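Local coordinates for sulfotransferase (Mycobacterium tuberculosis, PDB 2ZQ5), which probably transfers a sulfuryl group from the donor PAPS to an acceptor that remains unidentified, at residues Asp32-Arg37 with Arg179-Ser184; Asp204-Tyr209 with Leu239-Ala244. All coordinates share one frame; numbering follows the deposited sequence.

Interaction 1 of 2, residues Asp32-Arg37 with Arg179-Ser184; sequences DDDNYR and RQSLHS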
ATOM      1  N   ASP A  32       7.029 -13.939  15.853  1.00 19.58           N
ATOM      2  CA  ASP A  32       7.710 -13.602  14.613  1.00 20.08           C
ATOM      3  C   ASP A  32       7.265 -14.570  13.516  1.00 19.67           C
ATOM      4  O   ASP A  32       8.058 -14.982  12.670  1.00 20.68           O
ATOM      5  CB  ASP A  32       9.226 -13.673  14.841  1.00 21.19           C
ATOM      6  CG  ASP A  32      10.031 -13.256  13.625  1.00 22.69           C
ATOM      7  OD1 ASP A  32       9.685 -12.234  12.998  1.00 21.10           O
ATOM      8  OD2 ASP A  32      11.022 -13.948  13.310  1.00 24.60           O
ATOM      9  N   ASP A  33       5.981 -14.921  13.532  1.00 18.93           N
ATOM     10  CA  ASP A  33       5.431 -15.838  12.543  1.00 18.10           C
ATOM     11  C   ASP A  33       5.368 -15.236  11.146  1.00 16.30           C
ATOM     12  O   ASP A  33       5.248 -15.963  10.161  1.00 17.33           O
ATOM     13  CB  ASP A  33       4.036 -16.314  12.960  1.00 22.26           C
ATOM     14  CG  ASP A  33       4.075 -17.255  14.147  1.00 25.97           C
ATOM     15  OD1 ASP A  33       4.895 -18.198  14.129  1.00 28.30           O
ATOM     16  OD2 ASP A  33       3.283 -17.060  15.092  1.00 30.86           O
ATOM     17  N   ASP A  34       5.444 -13.911  11.054  1.00 13.02           N
ATOM     18  CA  ASP A  34       5.413 -13.268   9.746  1.00 11.44           C
ATOM     19  C   ASP A  34       6.819 -12.919   9.262  1.00 11.20           C
ATOM     20  O   ASP A  34       6.994 -12.243   8.249  1.00 11.21           O
ATOM     21  CB  ASP A  34       4.496 -12.030   9.761  1.00  9.72           C
ATOM     22  CG  ASP A  34       4.895 -10.998  10.797  1.00 10.90           C
ATOM     23  OD1 ASP A  34       5.632 -11.334  11.747  1.00 12.67           O
ATOM     24  OD2 ASP A  34       4.444  -9.839  10.662  1.00  8.16           O
ATOM     25  N   ASN A  35       7.818 -13.409   9.992  1.00  9.79           N
ATOM     26  CA  ASN A  35       9.223 -13.209   9.649  1.00 10.14           C
ATOM     27  C   ASN A  35       9.607 -11.736   9.514  1.00  8.93           C
ATOM     28  O   ASN A  35      10.431 -11.376   8.677  1.00 10.33           O
ATOM     29  CB  ASN A  35       9.529 -13.959   8.346  1.00 11.27           C
ATOM     30  CG  ASN A  35      10.999 -14.275   8.182  1.00 10.84           C
ATOM     31  OD1 ASN A  35      11.671 -14.649   9.142  1.00 13.57           O
ATOM     32  ND2 ASN A  35      11.503 -14.152   6.956  1.00  9.74           N
ATOM     33  N   TYR A  36       9.030 -10.888  10.358  1.00  8.11           N
ATOM     34  CA  TYR A  36       9.312  -9.460  10.292  1.00  7.80           C
ATOM     35  C   TYR A  36      10.723  -9.097  10.748  1.00  8.03           C
ATOM     36  O   TYR A  36      11.297  -8.117  10.273  1.00  8.86           O
ATOM     37  CB  TYR A  36       8.265  -8.678  11.104  1.00  7.85           C
ATOM     38  CG  TYR A  36       8.600  -8.470  12.564  1.00  6.44           C
ATOM     39  CD1 TYR A  36       9.246  -7.308  12.989  1.00  8.19           C
ATOM     40  CD2 TYR A  36       8.275  -9.434  13.521  1.00  7.15           C
ATOM     41  CE1 TYR A  36       9.561  -7.111  14.329  1.00  8.94           C
ATOM     42  CE2 TYR A  36       8.584  -9.245  14.862  1.00  8.32           C
ATOM     43  CZ  TYR A  36       9.227  -8.085  15.259  1.00  8.44           C
ATOM     44  OH  TYR A  36       9.549  -7.904  16.586  1.00 11.02           O
ATOM     45  N   ARG A  37      11.291  -9.880  11.660  1.00  8.87           N
ATOM     46  CA  ARG A  37      12.636  -9.590  12.136  1.00 10.57           C
ATOM     47  C   ARG A  37      13.678  -9.742  11.033  1.00  9.18           C
ATOM     48  O   ARG A  37      14.539  -8.875  10.872  1.00 11.21           O
ATOM     49  CB  ARG A  37      12.989 -10.487  13.324  1.00 13.43           C
ATOM     50  CG  ARG A  37      12.340 -10.047  14.628  1.00 19.05           C
ATOM     51  CD  ARG A  37      12.735 -10.958  15.778  1.00 23.59           C
ATOM     52  NE  ARG A  37      12.354 -10.409  17.078  1.00 29.16           N
ATOM     53  CZ  ARG A  37      12.863  -9.296  17.600  1.00 30.81           C
ATOM     54  NH1 ARG A  37      13.780  -8.606  16.937  1.00 33.03           N
ATOM     55  NH2 ARG A  37      12.458  -8.875  18.790  1.00 33.37           N
ATOM     56  N   ARG A 179       3.350  -3.077   6.226  1.00  5.34           N
ATOM     57  CA  ARG A 179       4.591  -2.551   6.787  1.00  5.61           C
ATOM     58  C   ARG A 179       4.824  -3.142   8.177  1.00  5.71           C
ATOM     59  O   ARG A 179       5.955  -3.195   8.649  1.00  6.04           O
ATOM     60  CB  ARG A 179       4.546  -1.020   6.879  1.00  5.44           C
ATOM     61  CG  ARG A 179       3.469  -0.499   7.816  1.00  5.79           C
ATOM     62  CD  ARG A 179       3.476   1.016   7.975  1.00  8.17           C
ATOM     63  NE  ARG A 179       2.309   1.431   8.750  1.00  9.17           N
ATOM     64  CZ  ARG A 179       2.245   2.507   9.526  1.00 10.39           C
ATOM     65  NH1 ARG A 179       3.292   3.313   9.656  1.00 11.72           N
ATOM     66  NH2 ARG A 179       1.120   2.776  10.177  1.00 11.22           N
ATOM     67  N   GLN A 180       3.753  -3.584   8.831  1.00  6.35           N
ATOM     68  CA  GLN A 180       3.884  -4.172  10.164  1.00  5.20           C
ATOM     69  C   GLN A 180       4.785  -5.406  10.124  1.00  5.38           C
ATOM     70  O   GLN A 180       5.442  -5.738  11.117  1.00  6.17           O
ATOM     71  CB  GLN A 180       2.508  -4.560  10.723  1.00  5.20           C
ATOM     72  CG  GLN A 180       1.624  -3.381  11.090  1.00  5.18           C
ATOM     73  CD  GLN A 180       0.370  -3.803  11.837  1.00  5.54           C
ATOM     74  OE1 GLN A 180       0.287  -4.919  12.355  1.00  6.40           O
ATOM     75  NE2 GLN A 180      -0.607  -2.907  11.909  1.00  5.19           N
ATOM     76  N   SER A 181       4.813  -6.071   8.969  1.00  6.35           N
ATOM     77  CA  SER A 181       5.624  -7.272   8.750  1.00  5.60           C
ATOM     78  C   SER A 181       6.917  -6.941   8.005  1.00  5.56           C
ATOM     79  O   SER A 181       7.719  -7.832   7.712  1.00  7.36           O
ATOM     80  CB  SER A 181       4.846  -8.288   7.911  1.00  6.32           C
ATOM     81  OG  SER A 181       3.599  -8.612   8.496  1.00  6.94           O
ATOM     82  N   LEU A 182       7.110  -5.663   7.700  1.00  6.65           N
ATOM     83  CA  LEU A 182       8.277  -5.199   6.956  1.00  5.97           C
ATOM     84  C   LEU A 182       8.418  -5.896   5.600  1.00  7.24           C
ATOM     85  O   LEU A 182       9.528  -6.085   5.100  1.00  6.51           O
ATOM     86  CB  LEU A 182       9.569  -5.349   7.778  1.00  8.27           C
ATOM     87  CG  LEU A 182       9.844  -4.303   8.875  1.00  8.86           C
ATOM     88  CD1 LEU A 182       9.629  -2.893   8.327  1.00  9.88           C
ATOM     89  CD2 LEU A 182       8.933  -4.546  10.063  1.00  8.83           C
ATOM     90  N   HIS A 183       7.279  -6.289   5.029  1.00  6.91           N
ATOM     91  CA  HIS A 183       7.222  -6.908   3.700  1.00  6.34           C
ATOM     92  C   HIS A 183       6.397  -5.934   2.867  1.00  6.22           C
ATOM     93  O   HIS A 183       5.172  -5.865   3.007  1.00  6.28           O
ATOM     94  CB  HIS A 183       6.515  -8.270   3.730  1.00  6.37           C
ATOM     95  CG  HIS A 183       7.367  -9.393   4.238  1.00  5.92           C
ATOM     96  ND1 HIS A 183       7.776  -9.486   5.550  1.00  6.01           N
ATOM     97  CD2 HIS A 183       7.865 -10.486   3.611  1.00  7.33           C
ATOM     98  CE1 HIS A 183       8.486 -10.587   5.712  1.00  6.44           C
ATOM     99  NE2 HIS A 183       8.555 -11.213   4.551  1.00  7.39           N
ATOM    100  N   SER A 184       7.060  -5.180   2.000  1.00  5.16           N
ATOM    101  CA  SER A 184       6.368  -4.181   1.194  1.00  5.94           C
ATOM    102  C   SER A 184       7.196  -3.749  -0.006  1.00  6.49           C
ATOM    103  O   SER A 184       8.415  -3.628   0.094  1.00  6.65           O
ATOM    104  CB  SER A 184       6.062  -2.958   2.067  1.00  7.46           C
ATOM    105  OG  SER A 184       5.497  -1.903   1.309  1.00  6.74           O
TER
HETATM  106  O   HOH W   1       9.827 -13.649   4.674  1.00 10.21           O

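Interaction 2 of 2, residues Asp204-Tyr209 with Leu239-Ala244; sequences DWTPSY and LDALMA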
ATOM      1  N   ASP A 204       7.941 -15.812   0.761  1.00  8.95           N
ATOM      2  CA  ASP A 204       6.569 -16.286   0.750  1.00  8.31           C
ATOM      3  C   ASP A 204       5.803 -15.191   1.491  1.00  8.36           C
ATOM      4  O   ASP A 204       6.048 -14.941   2.672  1.00  9.43           O
ATOM      5  CB  ASP A 204       6.451 -17.613   1.501  1.00 10.85           C
ATOM      6  CG  ASP A 204       5.017 -17.979   1.806  1.00 14.85           C
ATOM      7  OD1 ASP A 204       4.126 -17.593   1.019  1.00 12.83           O
ATOM      8  OD2 ASP A 204       4.785 -18.657   2.831  1.00 19.11           O
ATOM      9  N   TRP A 205       4.898 -14.516   0.786  1.00  7.34           N
ATOM     10  CA  TRP A 205       4.124 -13.432   1.384  1.00  6.15           C
ATOM     11  C   TRP A 205       2.950 -13.905   2.232  1.00  5.96           C
ATOM     12  O   TRP A 205       2.310 -13.095   2.904  1.00  6.37           O
ATOM     13  CB  TRP A 205       3.545 -12.519   0.301  1.00  7.48           C
ATOM     14  CG  TRP A 205       4.502 -11.625  -0.432  1.00  6.80           C
ATOM     15  CD1 TRP A 205       5.314 -11.967  -1.475  1.00 10.14           C
ATOM     16  CD2 TRP A 205       4.630 -10.207  -0.268  1.00  6.54           C
ATOM     17  NE1 TRP A 205       5.930 -10.844  -1.983  1.00  9.32           N
ATOM     18  CE2 TRP A 205       5.527  -9.751  -1.261  1.00  7.25           C
ATOM     19  CE3 TRP A 205       4.069  -9.276   0.617  1.00  6.56           C
ATOM     20  CZ2 TRP A 205       5.873  -8.402  -1.397  1.00  7.05           C
ATOM     21  CZ3 TRP A 205       4.411  -7.933   0.482  1.00  7.88           C
ATOM     22  CH2 TRP A 205       5.306  -7.508  -0.518  1.00  7.80           C
ATOM     23  N   THR A 206       2.657 -15.198   2.216  1.00  6.80           N
ATOM     24  CA  THR A 206       1.502 -15.687   2.955  1.00  6.75           C
ATOM     25  C   THR A 206       1.407 -15.249   4.416  1.00  6.97           C
ATOM     26  O   THR A 206       0.363 -14.774   4.845  1.00  6.34           O
ATOM     27  CB  THR A 206       1.383 -17.217   2.850  1.00  7.94           C
ATOM     28  OG1 THR A 206       1.433 -17.596   1.467  1.00 10.59           O
ATOM     29  CG2 THR A 206       0.049 -17.681   3.424  1.00  8.59           C
ATOM     30  N   PRO A 207       2.488 -15.384   5.199  1.00  6.75           N
ATOM     31  CA  PRO A 207       2.379 -14.960   6.598  1.00  7.05           C
ATOM     32  C   PRO A 207       2.002 -13.485   6.730  1.00  6.60           C
ATOM     33  O   PRO A 207       1.243 -13.109   7.621  1.00  6.79           O
ATOM     34  CB  PRO A 207       3.767 -15.261   7.162  1.00  8.19           C
ATOM     35  CG  PRO A 207       4.212 -16.435   6.333  1.00  8.21           C
ATOM     36  CD  PRO A 207       3.784 -16.034   4.943  1.00  7.56           C
ATOM     37  N   SER A 208       2.529 -12.654   5.834  1.00  6.35           N
ATOM     38  CA  SER A 208       2.225 -11.225   5.860  1.00  5.38           C
ATOM     39  C   SER A 208       0.766 -10.974   5.501  1.00  4.92           C
ATOM     40  O   SER A 208       0.126 -10.095   6.074  1.00  6.10           O
ATOM     41  CB  SER A 208       3.131 -10.461   4.893  1.00  7.05           C
ATOM     42  OG  SER A 208       4.466 -10.436   5.361  1.00  8.12           O
ATOM     43  N   TYR A 209       0.234 -11.734   4.549  1.00  5.32           N
ATOM     44  CA  TYR A 209      -1.164 -11.547   4.183  1.00  4.93           C
ATOM     45  C   TYR A 209      -2.092 -12.090   5.261  1.00  5.48           C
ATOM     46  O   TYR A 209      -3.198 -11.586   5.444  1.00  5.51           O
ATOM     47  CB  TYR A 209      -1.462 -12.173   2.817  1.00  5.32           C
ATOM     48  CG  TYR A 209      -1.196 -11.203   1.687  1.00  5.78           C
ATOM     49  CD1 TYR A 209       0.101 -10.773   1.399  1.00  6.43           C
ATOM     50  CD2 TYR A 209      -2.249 -10.660   0.951  1.00  6.01           C
ATOM     51  CE1 TYR A 209       0.344  -9.823   0.412  1.00  5.35           C
ATOM     52  CE2 TYR A 209      -2.017  -9.706  -0.046  1.00  5.59           C
ATOM     53  CZ  TYR A 209      -0.718  -9.293  -0.306  1.00  5.23           C
ATOM     54  OH  TYR A 209      -0.471  -8.344  -1.272  1.00  6.26           O
ATOM     55  N   LEU A 239       0.139 -12.370  -5.394  1.00  5.98           N
ATOM     56  CA  LEU A 239      -1.158 -12.945  -5.691  1.00  6.24           C
ATOM     57  C   LEU A 239      -1.370 -14.322  -5.065  1.00  6.17           C
ATOM     58  O   LEU A 239      -2.466 -14.617  -4.588  1.00  6.81           O
ATOM     59  CB  LEU A 239      -1.377 -13.016  -7.201  1.00  7.41           C
ATOM     60  CG  LEU A 239      -2.752 -13.545  -7.612  1.00  6.65           C
ATOM     61  CD1 LEU A 239      -3.854 -12.671  -7.020  1.00  7.81           C
ATOM     62  CD2 LEU A 239      -2.843 -13.579  -9.131  1.00  8.22           C
ATOM     63  N   ASP A 240      -0.345 -15.172  -5.057  1.00  6.15           N
ATOM     64  CA  ASP A 240      -0.524 -16.492  -4.460  1.00  6.32           C
ATOM     65  C   ASP A 240      -0.850 -16.377  -2.976  1.00  6.28           C
ATOM     66  O   ASP A 240      -1.709 -17.099  -2.470  1.00  8.28           O
ATOM     67  CB  ASP A 240       0.716 -17.375  -4.650  1.00  5.85           C
ATOM     68  CG  ASP A 240       0.926 -17.790  -6.097  1.00  9.78           C
ATOM     69  OD1 ASP A 240      -0.068 -18.084  -6.794  1.00 10.75           O
ATOM     70  OD2 ASP A 240       2.094 -17.838  -6.534  1.00 13.13           O
ATOM     71  N   ALA A 241      -0.175 -15.466  -2.276  1.00  6.65           N
ATOM     72  CA  ALA A 241      -0.430 -15.277  -0.853  1.00  6.10           C
ATOM     73  C   ALA A 241      -1.825 -14.701  -0.659  1.00  7.01           C
ATOM     74  O   ALA A 241      -2.540 -15.063   0.278  1.00  6.74           O
ATOM     75  CB  ALA A 241       0.612 -14.339  -0.247  1.00  7.25           C
ATOM     76  N   LEU A 242      -2.204 -13.796  -1.553  1.00  6.33           N
ATOM     77  CA  LEU A 242      -3.512 -13.172  -1.494  1.00  5.67           C
ATOM     78  C   LEU A 242      -4.600 -14.236  -1.630  1.00  6.51           C
ATOM     79  O   LEU A 242      -5.522 -14.296  -0.814  1.00  6.20           O
ATOM     80  CB  LEU A 242      -3.624 -12.126  -2.611  1.00  5.93           C
ATOM     81  CG  LEU A 242      -4.827 -11.178  -2.636  1.00  5.43           C
ATOM     82  CD1 LEU A 242      -4.502 -10.001  -3.544  1.00  7.16           C
ATOM     83  CD2 LEU A 242      -6.081 -11.900  -3.112  1.00  7.07           C
ATOM     84  N   MET A 243      -4.487 -15.085  -2.647  1.00  5.57           N
ATOM     85  CA  MET A 243      -5.486 -16.129  -2.857  1.00  5.43           C
ATOM     86  C   MET A 243      -5.477 -17.189  -1.757  1.00  7.29           C
ATOM     87  O   MET A 243      -6.519 -17.756  -1.436  1.00  8.92           O
ATOM     88  CB  MET A 243      -5.292 -16.791  -4.226  1.00  7.10           C
ATOM     89  CG  MET A 243      -5.431 -15.834  -5.406  1.00  7.73           C
ATOM     90  SD  MET A 243      -7.018 -14.957  -5.449  1.00 16.43           S
ATOM     91  CE  MET A 243      -8.034 -16.133  -6.312  1.00 17.93           C
ATOM     92  N   ALA A 244      -4.315 -17.461  -1.176  1.00  6.65           N
ATOM     93  CA  ALA A 244      -4.247 -18.455  -0.106  1.00  7.51           C
ATOM     94  C   ALA A 244      -4.977 -17.929   1.129  1.00  8.68           C
ATOM     95  O   ALA A 244      -5.628 -18.684   1.856  1.00 10.48           O
ATOM     96  CB  ALA A 244      -2.793 -18.764   0.237  1.00  7.76           C
TER

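Interaction 1 of 2, residues Asp32-Arg37 with Arg179-Ser184
Asp34 and Ser181 meet tip to tip, while the ring of His183 turns an edge to Asn35 O, at the end of the type I beta turn Asp32-Asn35, and Tyr36 runs alongside Leu182. With chi1 at 57°, the carboxylate of Asp34 is tucked between its own N and carbonyl carbon. OD2 turns its anti lone pair to the hydroxyl of Ser181, which donates a short bond of 2.6 Å from OG to OD2. The same oxygen forms a salt bridge with Arg72, whose NH1 also holds the carbonyl of Gln180. His183 curls back on its own segment: ND1 donates to Ser181 O at 2.7 Å, almost in the ring plane, although the carbonyl is met from above its own plane. CE1 then lies 3.4 Å from Asp34 O. Beyond it, NE2 reaches a water at 2.8 Å, and that water accepts from Asn35 ND2, which also binds Glu38. Tyr36 brings its CA-H to Ser181 O, 3.4 Å from CA to O, and Leu182 CD2 lies at the edge of its ring, 4.0 Å from CD1. The phenol OH is hydrogen-bonded to His17. The turn leading into helix 36-50 is thus fastened to the 3-10 segment 179-181 by a buried aspartate whose OD2 is gripped by a hydroxyl and a guanidinium, which probably keeps Asp34 ionised.

Interaction 2 of 2, residues Asp204-Tyr209 with Leu239-Ala244
This is close apolar packing between two helices, with no hydrogen bond across it: the first turn of helix 206-219 rests on helix 239-245, beside the parallel sheet. Ala241 is the central contact. Its CB points into the start of the other helix and comes within 3.3 Å of Thr206 N and 3.5 Å of Trp205 CB, so the methyl presses on backbone as much as on side chains. The CA atoms of Thr206 and Ala241 are only 4.3 Å apart, a closeness that the small alanine permits. Sulfotransferases share the P-loop NTPase type of alpha/beta core, and here helix 239-245 lies in the connection between the parallel strands 227-231 and 250-255. Tyr209 crosses Leu242 obliquely: CE2 is 3.9 Å from Leu242 CB, and Leu242 N lies over one ring face. Its OH bonds to Ser234, and CE3 of Trp205 meets the ring at its edge, in plane. Asp204 caps the helix start, its OD1 accepting from Thr206 N at 3.1 Å, well above the carboxylate plane, and from Thr206 OG1 at 2.7 Å through the syn lone pair. The bond from OG1 is consistent with the hydroxyl staying anti to its own carbonyl carbon, where OG1 is 3.8 Å from Ala241 CB.

In the fold
From the N terminus, the chain passes helix 13-24 and enters interaction 1 at the start of helix 36-50. That contact closes a long excursion through helix 55-81, the first two sheet strands and helix 141-156, returning after helix 175-178. Interaction 2 opens only after helix 194-201 and closes a much shorter loop that contains most of helix 206-219 and strand 227-231. The two are therefore in series, neither nested nor crossed, yet their centres are 12 Å apart and they touch: Ser208 packs on Ser181 and His183, and Pro207 on Asp33. Helix 206-219 is thus shared, linking the N-terminal helices on one side to helix 239-245 beside the parallel sheet.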